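Local atomic coordinates of citrate synthase (Metallosphaera sedula, PDB entry 6ABW), a protein that probably catalyses the condensation of oxaloacetate and acetyl-CoA with water to give citrate and free CoA in the tricarboxylic acid cycle. Residues Asp93-Leu98 / Glu109-Ala114; Glu86-Val91 / Ser116-Met121; Asp103-Met108 / Met341-Phe346. All blocks are in the same frame, centred on the assembly; numbering follows the deposited sequence.

All three contacts use helix 104-119. Contacts 1 and 2 join it to helix 89-97, and their centres lie about 10 Å apart. Contact 1 is buried and apolar, with small methyl groups receiving longer side chains. Contact 2 is nearer the surface, where Pro88 meets Ile118 and Tyr119, and Val91 meets Ile118. Contact 3 sits deepest, its centre about 9 Å from the centre of the chain. It brings in helix 342-365, far away in sequence, and packs a buried serine among aliphatic and sulphur atoms. Met107 links contacts 1 and 3 by touching Ile95 and Leu98. Contacts 2 and 3 do not touch. Each contact also has residues that reach the second subunit.

Contact 1 of 3, residues Asp93-Leu98 / Glu109-Ala114; sequences DMIYSL and ETAFSA
Met94 of helix 89-97 packs against Thr110 and Ala114 of helix 104-119. The two helices follow one another in the chain and form an antiparallel helical hairpin of the mainly helical citrate synthase fold. The N-to-C directions of the two segments make 154°, close to antiparallel, with axes 9.4 Å apart. Met94 makes the tight part. A bend at chi3 (27°) sets its CE between two methyl groups of the other helix. Met94 CE lies 3.6 Å from Thr110 CG2 and 3.6 Å from Ala114 CB. Met94 SD adds a contact of 3.7 Å to Ala114 CB. On another side of the helix, Ile95 CG1 rests 3.8 Å from Ala111 CB, where the backbones come closest. Val142 of helix 128-151 also packs on Ala111. The packing is looser at Leu98. Leu98 CD1 meets Thr110 tip to tip, 4.0 Å from Thr110 OG1. That hydroxyl is hydrogen-bonded to Gly106 O, so Leu98 faces a polar atom that is already satisfied. The solvent side lies at Asp93, which is exposed; Tyr96 instead packs on helix 128-151. By contrast, Met94 is buried and also packs on Met94 of the second subunit. Ser113 OG is hydrogen-bonded to Ser113 OG of the second subunit. It also bonds Glu109 O over 3.0 Å, from 35° above the carbonyl plane, while Ser113 N reaches that oxygen from the opposite face.

Contact 2 of 3, residues Glu86-Val91 / Ser116-Met121; sequences EVPQQV and SSIYGM
Pro88 pushes the CG-CD edge of its ring into a notch between Ile118 and Tyr119. Pro88 CD stands 3.4 Å from Tyr119 OH, and the two side chains meet tip to tip. Pro88 CG lies 4.1 Å from Ile118 CG2. The fit is mutual, because Ile118 CD1 is a bump that comes up to both Pro88 and Val91. The branch leading to it starts at CG1, anti to the carbonyl carbon (chi1 -66°). Ile118 CD1 lies 3.8 Å from Val91 CG2 and 4.1 Å from Pro88 CG. Ile118 CG2 sits over the centre of the Tyr119 ring, 3.9 Å above its plane. Val87 CG1 approaches that ring at its edge, 4.4 Å from Tyr119 CE2. Arg138 of helix 128-151 makes a cation-pi contact with the same ring. Ile118 also packs on Pro99 of the second subunit and so belongs to the interface. An alanine in place of Pro88 would probably open a gap beside Ile118 and leave the tip of Tyr119 with less to rest on. Pro88 stands at the N-cap position of helix 89-97, and Tyr119 is the last residue of helix 104-119. The contact therefore closes the open end of an antiparallel helical hairpin.

Contact 3 of 3, residues Asp103-Met108 / Met341-Phe346; sequences DAVGMM and MFTSLF
Ser344 points into a hollow of helix 104-119 lined by Ala104, Val105 and Met108. This is helix-helix packing within the mainly helical citrate synthase fold, joining helix 104-119 to helix 342-365. The segments lie at 42° with axes 9.1 Å apart. Most of the contact is van der Waals packing around the serine. Ser344 OG sits anti to its carbonyl carbon (chi1 -70°), 3.3 Å from Ala104 CB. Met108 SD comes within 3.6 Å of Ser344 OG. The small serine lets the backbones come close, with Val105 CA and Ser344 CA 5.4 Å apart. Apolar contacts flank it. Val105 CG2 meets Thr343 CG2 at 3.7 Å, and Met341 SD leans on the methyl of Ala104. The polar bonds here are made beside the contact rather than across it. Thr343 OG1 is hydrogen-bonded to Glu235, to Gly232 N and to a glycerol, probably from the crystallisation liquor. The side chain of Thr343 is about 7 Å from the bound acetyl-CoA and about 8 Å from that of Asp325, a predicted active-site residue. Asp103 is the N-cap of helix 104-119. Asp103 OD1 accepts from Val105 N at 2.9 Å, with an N-H to acceptor angle of 140°.

Contact 1 of 3, residues Asp93-Leu98 / Glu109-Ala114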
loop_
_atom_site.group_PDB
_atom_site.type_symbol
_atom_site.label_atom_id
_atom_site.label_comp_id
_atom_site.label_asym_id
_atom_site.label_seq_id
_atom_site.Cartn_x
_atom_site.Cartn_y
_atom_site.Cartn_z
ATOM N N ASP A 93 17.532 -9.771 6.479
ATOM C CA ASP A 93 17.840 -10.736 5.409
ATOM C C ASP A 93 17.057 -10.382 4.160
ATOM O O ASP A 93 17.550 -10.499 3.021
ATOM C CB ASP A 93 17.463 -12.174 5.802
ATOM C CG ASP A 93 18.314 -12.768 6.954
ATOM O OD1 ASP A 93 19.335 -12.154 7.361
ATOM O OD2 ASP A 93 17.894 -13.870 7.465
ATOM N N MET A 94 15.833 -9.949 4.346
ATOM C CA MET A 94 15.012 -9.617 3.193
ATOM C C MET A 94 15.520 -8.441 2.429
ATOM O O MET A 94 15.574 -8.469 1.190
ATOM C CB MET A 94 13.587 -9.312 3.615
ATOM C CG MET A 94 12.907 -10.597 4.081
ATOM S SD MET A 94 11.151 -10.416 4.549
ATOM C CE MET A 94 10.729 -9.029 3.525
ATOM N N ILE A 95 15.948 -7.406 3.144
ATOM C CA ILE A 95 16.536 -6.261 2.504
ATOM C C ILE A 95 17.768 -6.674 1.643
ATOM O O ILE A 95 17.954 -6.203 0.492
ATOM C CB ILE A 95 16.922 -5.169 3.543
ATOM C CG1 ILE A 95 15.682 -4.532 4.178
ATOM C CG2 ILE A 95 17.795 -4.084 2.894
ATOM C CD1 ILE A 95 16.027 -3.857 5.511
ATOM N N TYR A 96 18.595 -7.514 2.249
ATOM C CA TYR A 96 19.836 -7.954 1.621
ATOM C C TYR A 96 19.602 -9.028 0.553
ATOM O O TYR A 96 20.501 -9.317 -0.203
ATOM C CB TYR A 96 20.822 -8.496 2.674
ATOM C CG TYR A 96 21.620 -7.374 3.282
ATOM C CD1 TYR A 96 21.088 -6.615 4.322
ATOM C CD2 TYR A 96 22.873 -7.071 2.827
ATOM C CE1 TYR A 96 21.787 -5.562 4.907
ATOM C CE2 TYR A 96 23.602 -6.035 3.413
ATOM C CZ TYR A 96 23.047 -5.278 4.412
ATOM O OH TYR A 96 23.778 -4.288 4.982
ATOM N N SER A 97 18.392 -9.541 0.400
ATOM C CA SER A 97 18.158 -10.529 -0.659
ATOM C C SER A 97 17.556 -9.914 -1.948
ATOM O O SER A 97 17.529 -10.568 -2.982
ATOM C CB SER A 97 17.280 -11.637 -0.129
ATOM O OG SER A 97 15.990 -11.168 -0.086
ATOM N N LEU A 98 17.102 -8.659 -1.883
ATOM C CA LEU A 98 16.638 -7.957 -3.094
ATOM C C LEU A 98 17.822 -7.598 -3.988
ATOM O O LEU A 98 18.948 -7.470 -3.507
ATOM C CB LEU A 98 15.822 -6.754 -2.693
ATOM C CG LEU A 98 14.491 -7.084 -2.017
ATOM C CD1 LEU A 98 13.834 -5.821 -1.442
ATOM C CD2 LEU A 98 13.540 -7.706 -3.031
ATOM N N GLU A 109 9.575 -0.554 1.237
ATOM C CA GLU A 109 8.240 -1.071 1.139
ATOM C C GLU A 109 8.230 -2.556 1.560
ATOM O O GLU A 109 7.355 -2.990 2.374
ATOM C CB GLU A 109 7.716 -0.868 -0.297
ATOM C CG GLU A 109 6.309 -1.287 -0.577
ATOM C CD GLU A 109 6.047 -1.557 -2.055
ATOM O OE1 GLU A 109 6.722 -2.436 -2.646
ATOM O OE2 GLU A 109 5.121 -1.009 -2.629
ATOM N N THR A 110 9.220 -3.311 1.109
ATOM C CA THR A 110 9.293 -4.721 1.383
ATOM C C THR A 110 9.590 -4.960 2.865
ATOM O O THR A 110 8.942 -5.755 3.536
ATOM C CB THR A 110 10.317 -5.385 0.475
ATOM O OG1 THR A 110 9.969 -5.129 -0.886
ATOM C CG2 THR A 110 10.332 -6.890 0.681
ATOM N N ALA A 111 10.558 -4.221 3.385
ATOM C CA ALA A 111 10.884 -4.287 4.800
ATOM C C ALA A 111 9.748 -3.888 5.715
ATOM O O ALA A 111 9.449 -4.570 6.659
ATOM C CB ALA A 111 12.135 -3.495 5.073
ATOM N N PHE A 112 8.984 -2.865 5.351
ATOM C CA PHE A 112 7.825 -2.456 6.149
ATOM C C PHE A 112 6.693 -3.469 6.051
ATOM O O PHE A 112 5.968 -3.620 7.033
ATOM C CB PHE A 112 7.367 -1.038 5.796
ATOM C CG PHE A 112 7.994 -0.031 6.657
ATOM C CD1 PHE A 112 9.246 0.443 6.416
ATOM C CD2 PHE A 112 7.346 0.326 7.863
ATOM C CE1 PHE A 112 9.851 1.329 7.316
ATOM C CE2 PHE A 112 7.956 1.187 8.779
ATOM C CZ PHE A 112 9.216 1.654 8.521
ATOM N N SER A 113 6.598 -4.214 4.922
ATOM C CA SER A 113 5.552 -5.273 4.846
ATOM C C SER A 113 5.918 -6.383 5.813
ATOM O O SER A 113 5.047 -6.888 6.532
ATOM C CB SER A 113 5.268 -5.915 3.446
ATOM O OG SER A 113 5.082 -4.905 2.468
ATOM N N ALA A 114 7.205 -6.716 5.880
ATOM C CA ALA A 114 7.656 -7.715 6.845
ATOM C C ALA A 114 7.489 -7.284 8.276
ATOM O O ALA A 114 7.057 -8.054 9.110
ATOM C CB ALA A 114 9.110 -8.111 6.567
#

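Contact 2 of 3, residues Glu86-Val91 / Ser116-Met121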
loop_
_atom_site.group_PDB
_atom_site.type_symbol
_atom_site.label_atom_id
_atom_site.label_comp_id
_atom_site.label_asym_id
_atom_site.label_seq_id
_atom_site.Cartn_x
_atom_site.Cartn_y
_atom_site.Cartn_z
ATOM N N GLU A 86 16.074 -2.544 17.248
ATOM C CA GLU A 86 16.334 -3.931 16.900
ATOM C C GLU A 86 15.090 -4.534 16.244
ATOM O O GLU A 86 13.953 -4.414 16.748
ATOM C CB GLU A 86 16.811 -4.816 18.135
ATOM C CG GLU A 86 15.983 -4.704 19.443
ATOM C CD GLU A 86 16.766 -4.955 20.806
ATOM O OE1 GLU A 86 17.342 -6.063 20.950
ATOM O OE2 GLU A 86 16.759 -4.074 21.761
ATOM N N VAL A 87 15.303 -5.112 15.060
ATOM C CA VAL A 87 14.263 -5.907 14.373
ATOM C C VAL A 87 14.756 -7.325 14.132
ATOM O O VAL A 87 15.929 -7.552 14.181
ATOM C CB VAL A 87 13.874 -5.250 13.030
ATOM C CG1 VAL A 87 13.301 -3.849 13.352
ATOM C CG2 VAL A 87 15.036 -5.148 12.046
ATOM N N PRO A 88 13.861 -8.250 13.791
ATOM C CA PRO A 88 14.383 -9.604 13.596
ATOM C C PRO A 88 15.262 -9.692 12.410
ATOM O O PRO A 88 15.097 -8.943 11.411
ATOM C CB PRO A 88 13.134 -10.453 13.437
ATOM C CG PRO A 88 12.057 -9.653 14.013
ATOM C CD PRO A 88 12.400 -8.222 13.753
ATOM N N GLN A 89 16.202 -10.617 12.503
ATOM C CA GLN A 89 17.147 -10.858 11.444
ATOM C C GLN A 89 16.510 -11.121 10.068
ATOM O O GLN A 89 17.099 -10.745 9.035
ATOM C CB GLN A 89 18.162 -11.968 11.811
ATOM C CG GLN A 89 19.497 -11.317 12.181
ATOM C CD GLN A 89 20.248 -10.791 10.972
ATOM O OE1 GLN A 89 20.170 -11.370 9.866
ATOM N NE2 GLN A 89 21.019 -9.706 11.168
ATOM N N GLN A 90 15.313 -11.696 10.075
ATOM C CA GLN A 90 14.604 -12.005 8.856
ATOM C C GLN A 90 14.281 -10.724 8.073
ATOM O O GLN A 90 14.293 -10.750 6.846
ATOM C CB GLN A 90 13.335 -12.785 9.150
ATOM C CG GLN A 90 13.571 -14.197 9.651
ATOM C CD GLN A 90 13.990 -14.324 11.105
ATOM O OE1 GLN A 90 13.845 -13.397 11.932
ATOM N NE2 GLN A 90 14.538 -15.474 11.421
ATOM N N VAL A 91 14.007 -9.607 8.776
ATOM C CA VAL A 91 13.730 -8.345 8.082
ATOM C C VAL A 91 15.003 -7.862 7.363
ATOM O O VAL A 91 14.964 -7.438 6.190
ATOM C CB VAL A 91 13.226 -7.269 9.045
ATOM C CG1 VAL A 91 12.968 -5.983 8.302
ATOM C CG2 VAL A 91 11.926 -7.728 9.647
ATOM N N SER A 116 5.178 -5.216 9.255
ATOM C CA SER A 116 3.788 -5.341 9.486
ATOM C C SER A 116 3.339 -6.762 9.904
ATOM O O SER A 116 2.531 -6.903 10.834
ATOM C CB SER A 116 2.993 -4.767 8.321
ATOM O OG SER A 116 1.605 -4.865 8.500
ATOM N N SER A 117 3.866 -7.778 9.258
ATOM C CA SER A 117 3.553 -9.155 9.540
ATOM C C SER A 117 4.044 -9.572 10.919
ATOM O O SER A 117 3.412 -10.392 11.578
ATOM C CB SER A 117 4.222 -10.030 8.469
ATOM O OG SER A 117 3.565 -9.841 7.210
ATOM N N ILE A 118 5.171 -9.018 11.360
ATOM C CA ILE A 118 5.776 -9.384 12.645
ATOM C C ILE A 118 5.178 -8.570 13.820
ATOM O O ILE A 118 4.903 -9.145 14.873
ATOM C CB ILE A 118 7.306 -9.211 12.524
ATOM C CG1 ILE A 118 7.830 -10.237 11.532
ATOM C CG2 ILE A 118 7.987 -9.284 13.875
ATOM C CD1 ILE A 118 9.213 -9.977 11.036
ATOM N N TYR A 119 5.023 -7.261 13.663
ATOM C CA TYR A 119 4.713 -6.335 14.718
ATOM C C TYR A 119 3.334 -5.735 14.661
ATOM O O TYR A 119 2.942 -5.037 15.618
ATOM C CB TYR A 119 5.722 -5.207 14.717
ATOM C CG TYR A 119 7.124 -5.545 15.106
ATOM C CD1 TYR A 119 7.415 -6.039 16.382
ATOM C CD2 TYR A 119 8.145 -5.276 14.264
ATOM C CE1 TYR A 119 8.715 -6.359 16.725
ATOM C CE2 TYR A 119 9.454 -5.533 14.628
ATOM C CZ TYR A 119 9.724 -6.059 15.868
ATOM O OH TYR A 119 11.050 -6.308 16.201
ATOM N N GLY A 120 2.642 -5.876 13.544
ATOM C CA GLY A 120 1.353 -5.181 13.358
ATOM C C GLY A 120 0.394 -5.515 14.504
ATOM O O GLY A 120 0.229 -6.717 14.845
ATOM N N MET A 121 -0.223 -4.497 15.097
ATOM C CA MET A 121 -1.219 -4.682 16.162
ATOM C C MET A 121 -2.498 -3.923 15.838
ATOM O O MET A 121 -2.475 -2.946 15.066
ATOM C CB MET A 121 -0.661 -4.138 17.495
ATOM C CG MET A 121 0.482 -4.911 18.092
ATOM S SD MET A 121 -0.126 -6.514 18.652
ATOM C CE MET A 121 -0.836 -5.958 20.233
#

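Contact 3 of 3, residues Asp103-Met108 / Met341-Phe346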
loop_
_atom_site.group_PDB
_atom_site.type_symbol
_atom_site.label_atom_id
_atom_site.label_comp_id
_atom_site.label_asym_id
_atom_site.label_seq_id
_atom_site.Cartn_x
_atom_site.Cartn_y
_atom_site.Cartn_z
ATOM N N ASP A 103 15.088 -0.101 -6.551
ATOM C CA ASP A 103 14.712 1.212 -6.031
ATOM C C ASP A 103 14.698 1.164 -4.471
ATOM O O ASP A 103 14.120 0.247 -3.875
ATOM C CB ASP A 103 13.346 1.556 -6.568
ATOM C CG ASP A 103 12.911 2.962 -6.200
ATOM O OD1 ASP A 103 13.083 3.382 -5.062
ATOM O OD2 ASP A 103 12.397 3.684 -7.077
ATOM N N ALA A 104 15.375 2.104 -3.824
ATOM C CA ALA A 104 15.477 2.084 -2.381
ATOM C C ALA A 104 14.100 2.192 -1.682
ATOM O O ALA A 104 13.899 1.570 -0.683
ATOM C CB ALA A 104 16.430 3.165 -1.909
ATOM N N VAL A 105 13.164 2.976 -2.224
ATOM C CA VAL A 105 11.863 3.093 -1.631
ATOM C C VAL A 105 11.126 1.731 -1.680
ATOM O O VAL A 105 10.435 1.362 -0.726
ATOM C CB VAL A 105 11.067 4.229 -2.305
ATOM C CG1 VAL A 105 9.579 4.232 -1.837
ATOM C CG2 VAL A 105 11.758 5.522 -1.969
ATOM N N GLY A 106 11.341 0.958 -2.757
ATOM C CA GLY A 106 10.816 -0.391 -2.929
ATOM C C GLY A 106 11.378 -1.365 -1.892
ATOM O O GLY A 106 10.664 -2.220 -1.342
ATOM N N MET A 107 12.664 -1.242 -1.619
ATOM C CA MET A 107 13.251 -2.033 -0.562
ATOM C C MET A 107 12.640 -1.686 0.808
ATOM O O MET A 107 12.352 -2.560 1.633
ATOM C CB MET A 107 14.763 -1.818 -0.575
ATOM C CG MET A 107 15.385 -2.248 -1.875
ATOM S SD MET A 107 17.182 -1.951 -1.948
ATOM C CE MET A 107 17.683 -2.978 -0.679
ATOM N N MET A 108 12.435 -0.400 1.080
ATOM C CA MET A 108 11.723 0.004 2.269
ATOM C C MET A 108 10.318 -0.589 2.329
ATOM O O MET A 108 9.871 -0.985 3.382
ATOM C CB MET A 108 11.612 1.535 2.374
ATOM C CG MET A 108 12.885 2.304 2.501
ATOM S SD MET A 108 12.493 4.086 2.739
ATOM C CE MET A 108 11.544 4.180 4.119
ATOM N N MET A 341 19.420 7.413 -2.473
ATOM C CA MET A 341 18.809 7.361 -1.175
ATOM C C MET A 341 17.917 8.561 -0.929
ATOM O O MET A 341 17.268 8.546 0.113
ATOM C CB MET A 341 19.844 7.329 -0.029
ATOM C CG MET A 341 20.629 6.016 0.088
ATOM S SD MET A 341 19.622 4.562 0.298
ATOM C CE MET A 341 18.857 4.865 1.869
ATOM N N PHE A 342 17.860 9.602 -1.783
ATOM C CA PHE A 342 17.233 10.821 -1.300
ATOM C C PHE A 342 15.719 10.729 -0.954
ATOM O O PHE A 342 15.276 11.256 0.062
ATOM C CB PHE A 342 17.475 11.975 -2.256
ATOM C CG PHE A 342 18.920 12.416 -2.436
ATOM C CD1 PHE A 342 19.928 11.978 -1.647
ATOM C CD2 PHE A 342 19.185 13.363 -3.427
ATOM C CE1 PHE A 342 21.243 12.437 -1.889
ATOM C CE2 PHE A 342 20.446 13.843 -3.672
ATOM C CZ PHE A 342 21.493 13.372 -2.883
ATOM N N THR A 343 14.959 10.038 -1.793
ATOM C CA THR A 343 13.552 9.871 -1.516
ATOM C C THR A 343 13.328 8.971 -0.270
ATOM O O THR A 343 12.345 9.153 0.430
ATOM C CB THR A 343 12.777 9.410 -2.766
ATOM O OG1 THR A 343 12.828 10.512 -3.705
ATOM C CG2 THR A 343 11.308 9.145 -2.443
ATOM N N SER A 344 14.202 7.976 -0.043
ATOM C CA SER A 344 14.152 7.150 1.163
ATOM C C SER A 344 14.396 7.969 2.430
ATOM O O SER A 344 13.781 7.703 3.487
ATOM C CB SER A 344 15.149 5.963 1.073
ATOM O OG SER A 344 14.689 5.059 0.112
ATOM N N LEU A 345 15.249 8.999 2.329
ATOM C CA LEU A 345 15.526 9.910 3.446
ATOM C C LEU A 345 14.345 10.809 3.725
ATOM O O LEU A 345 13.990 11.052 4.876
ATOM C CB LEU A 345 16.814 10.713 3.243
ATOM C CG LEU A 345 18.048 9.837 3.179
ATOM C CD1 LEU A 345 19.178 10.589 2.453
ATOM C CD2 LEU A 345 18.436 9.474 4.611
ATOM N N PHE A 346 13.705 11.282 2.665
ATOM C CA PHE A 346 12.405 11.910 2.774
ATOM C C PHE A 346 11.431 10.994 3.534
ATOM O O PHE A 346 10.715 11.442 4.475
ATOM C CB PHE A 346 11.844 12.287 1.360
ATOM C CG PHE A 346 10.393 12.653 1.344
ATOM C CD1 PHE A 346 9.997 13.983 1.540
ATOM C CD2 PHE A 346 9.434 11.705 1.185
ATOM C CE1 PHE A 346 8.654 14.322 1.527
ATOM C CE2 PHE A 346 8.076 12.019 1.225
ATOM C CZ PHE A 346 7.684 13.325 1.424
#